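Local atomic coordinates of histidine--tRNA ligase (Staphylococcus aureus, PDB entry 1QE0), a protein that catalyses the ATP-dependent attachment of L-histidine to tRNA(His), releasing AMP and diphosphate, and works as a homodimeric class II aminoacyl-tRNA synthetase. Residues 353-358 with 413-418. Numbering follows the deposited sequence.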
loop_
_atom_site.group_PDB
_atom_site.type_symbol
_atom_site.label_atom_id
_atom_site.label_comp_id
_atom_site.label_asym_id
_atom_site.label_seq_id
_atom_site.Cartn_x
_atom_site.Cartn_y
_atom_site.Cartn_z
ATOM N N ARG A 353 -13.721 -10.075 19.652
ATOM C CA ARG A 353 -12.653 -9.866 18.674
ATOM C C ARG A 353 -12.475 -11.034 17.716
ATOM O O ARG A 353 -12.149 -10.855 16.543
ATOM C CB ARG A 353 -11.360 -9.546 19.381
ATOM C CG ARG A 353 -11.494 -8.315 20.199
ATOM C CD ARG A 353 -10.179 -7.894 20.862
ATOM N NE ARG A 353 -10.229 -6.504 21.315
ATOM C CZ ARG A 353 -9.579 -6.017 22.360
ATOM N NH1 ARG A 353 -8.815 -6.801 23.072
ATOM N NH2 ARG A 353 -9.703 -4.743 22.704
ATOM N N HIS A 354 -12.755 -12.236 18.202
ATOM C CA HIS A 354 -12.673 -13.426 17.370
ATOM C C HIS A 354 -13.881 -13.543 16.473
ATOM O O HIS A 354 -14.036 -14.540 15.781
ATOM C CB HIS A 354 -12.577 -14.662 18.229
ATOM C CG HIS A 354 -11.175 -15.033 18.547
ATOM N ND1 HIS A 354 -10.440 -15.887 17.759
ATOM C CD2 HIS A 354 -10.336 -14.590 19.507
ATOM C CE1 HIS A 354 -9.205 -15.946 18.214
ATOM N NE2 HIS A 354 -9.114 -15.170 19.274
ATOM N N ASN A 355 -14.727 -12.522 16.477
ATOM C CA ASN A 355 -15.923 -12.517 15.661
ATOM C C ASN A 355 -16.124 -11.257 14.845
ATOM O O ASN A 355 -17.238 -10.926 14.491
ATOM C CB ASN A 355 -17.139 -12.762 16.521
ATOM C CG ASN A 355 -17.343 -14.213 16.827
ATOM O OD1 ASN A 355 -18.153 -14.860 16.193
ATOM N ND2 ASN A 355 -16.631 -14.734 17.814
ATOM N N GLY A 356 -15.049 -10.532 14.576
ATOM C CA GLY A 356 -15.157 -9.336 13.762
ATOM C C GLY A 356 -15.849 -8.147 14.378
ATOM O O GLY A 356 -16.303 -7.269 13.646
ATOM N N ILE A 357 -16.016 -8.160 15.695
ATOM C CA ILE A 357 -16.621 -7.042 16.413
ATOM C C ILE A 357 -15.467 -6.206 16.936
ATOM O O ILE A 357 -14.512 -6.755 17.428
ATOM C CB ILE A 357 -17.445 -7.511 17.633
ATOM C CG1 ILE A 357 -18.768 -8.085 17.166
ATOM C CG2 ILE A 357 -17.709 -6.335 18.582
ATOM C CD1 ILE A 357 -18.878 -9.542 17.289
ATOM N N LYS A 358 -15.521 -4.889 16.801
ATOM C CA LYS A 358 -14.429 -4.061 17.319
ATOM C C LYS A 358 -14.813 -3.715 18.732
ATOM O O LYS A 358 -15.767 -2.968 18.917
ATOM C CB LYS A 358 -14.274 -2.767 16.538
ATOM C CG LYS A 358 -13.807 -2.958 15.159
ATOM C CD LYS A 358 -14.869 -2.581 14.201
ATOM C CE LYS A 358 -14.918 -1.099 13.974
ATOM N NZ LYS A 358 -16.027 -0.690 13.019
ATOM N N ALA A 413 -26.110 -13.608 24.747
ATOM C CA ALA A 413 -26.362 -13.052 23.439
ATOM C C ALA A 413 -25.274 -12.088 23.004
ATOM O O ALA A 413 -24.951 -12.080 21.832
ATOM C CB ALA A 413 -27.702 -12.397 23.371
ATOM N N LEU A 414 -24.605 -11.380 23.897
ATOM C CA LEU A 414 -23.639 -10.381 23.463
ATOM C C LEU A 414 -22.857 -10.618 22.152
ATOM O O LEU A 414 -22.895 -9.759 21.292
ATOM C CB LEU A 414 -22.681 -10.019 24.558
ATOM C CG LEU A 414 -22.571 -8.527 24.859
ATOM C CD1 LEU A 414 -22.661 -7.732 23.605
ATOM C CD2 LEU A 414 -23.686 -8.123 25.738
ATOM N N VAL A 415 -22.195 -11.735 21.985
ATOM C CA VAL A 415 -21.457 -11.925 20.739
ATOM C C VAL A 415 -22.423 -12.036 19.567
ATOM O O VAL A 415 -22.279 -11.364 18.565
ATOM C CB VAL A 415 -20.450 -13.141 20.704
ATOM C CG1 VAL A 415 -19.074 -12.628 20.537
ATOM C CG2 VAL A 415 -20.453 -13.986 22.001
ATOM N N GLU A 416 -23.435 -12.879 19.754
ATOM C CA GLU A 416 -24.498 -13.151 18.781
ATOM C C GLU A 416 -25.185 -11.896 18.302
ATOM O O GLU A 416 -25.546 -11.760 17.127
ATOM C CB GLU A 416 -25.618 -13.929 19.484
ATOM C CG GLU A 416 -25.604 -15.412 19.347
ATOM C CD GLU A 416 -25.622 -15.901 17.890
ATOM O OE1 GLU A 416 -26.466 -16.808 17.627
ATOM O OE2 GLU A 416 -24.763 -15.455 17.049
ATOM N N TYR A 417 -25.552 -11.082 19.274
ATOM C CA TYR A 417 -26.285 -9.848 19.090
ATOM C C TYR A 417 -25.499 -8.785 18.380
ATOM O O TYR A 417 -26.090 -7.890 17.780
ATOM C CB TYR A 417 -26.710 -9.366 20.462
ATOM C CG TYR A 417 -27.521 -8.089 20.509
ATOM C CD1 TYR A 417 -26.966 -6.938 21.030
ATOM C CD2 TYR A 417 -28.852 -8.073 20.082
ATOM C CE1 TYR A 417 -27.707 -5.763 21.128
ATOM C CE2 TYR A 417 -29.640 -6.906 20.169
ATOM C CZ TYR A 417 -29.054 -5.747 20.700
ATOM O OH TYR A 417 -29.745 -4.553 20.798
ATOM N N PHE A 418 -24.195 -8.755 18.618
ATOM C CA PHE A 418 -23.367 -7.785 17.963
ATOM C C PHE A 418 -22.952 -8.322 16.629
ATOM O O PHE A 418 -22.908 -7.586 15.670
ATOM C CB PHE A 418 -22.201 -7.340 18.827
ATOM C CG PHE A 418 -22.517 -6.142 19.679
ATOM C CD1 PHE A 418 -22.188 -4.862 19.249
ATOM C CD2 PHE A 418 -23.179 -6.283 20.892
ATOM C CE1 PHE A 418 -22.511 -3.746 20.017
ATOM C CE2 PHE A 418 -23.503 -5.148 21.666
ATOM C CZ PHE A 418 -23.170 -3.893 21.222
#
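With CG1 of Ile357 anti to its own carbonyl carbon (chi1 -76°), the ethyl branch of this side chain reaches across to Val415 and Phe418 on helix 413-419, while CG2 lies anti to the backbone N. That branch carries most of the contact. Its CG1 meets CB of Phe418 at 3.9 Å, where the two side chains cross at about a right angle; the touch falls on the base of the phenylalanine, and the ring leads away from the loop. One bond further out, CD1 of Ile357 lies 4.1 Å from the backbone O of Val415 and approaches CG1 of the same valine more loosely, at 4.5 Å. Asn355 adds a lighter touch at the margin: its ND2 comes within 4.2 Å of Val415 CG1, but the polar business of this amide is with His351 O, a hydrogen bond back into the helix it follows. All of this is modest van der Waals packing, burying 165 Å² summed over the two segments. The Phe418 ring turns instead toward the sheet, edge-to-face with Phe382 and against Leu332 and Val398, and Val415 also rests on His351 and Leu352. Segment 353-358, which runs from the last residue of helix 338-353 through the loop to strand 359-361, is thereby packed against the C-terminal helix, joining two parts of the α/β anticodon-binding domain found in class IIa synthetases.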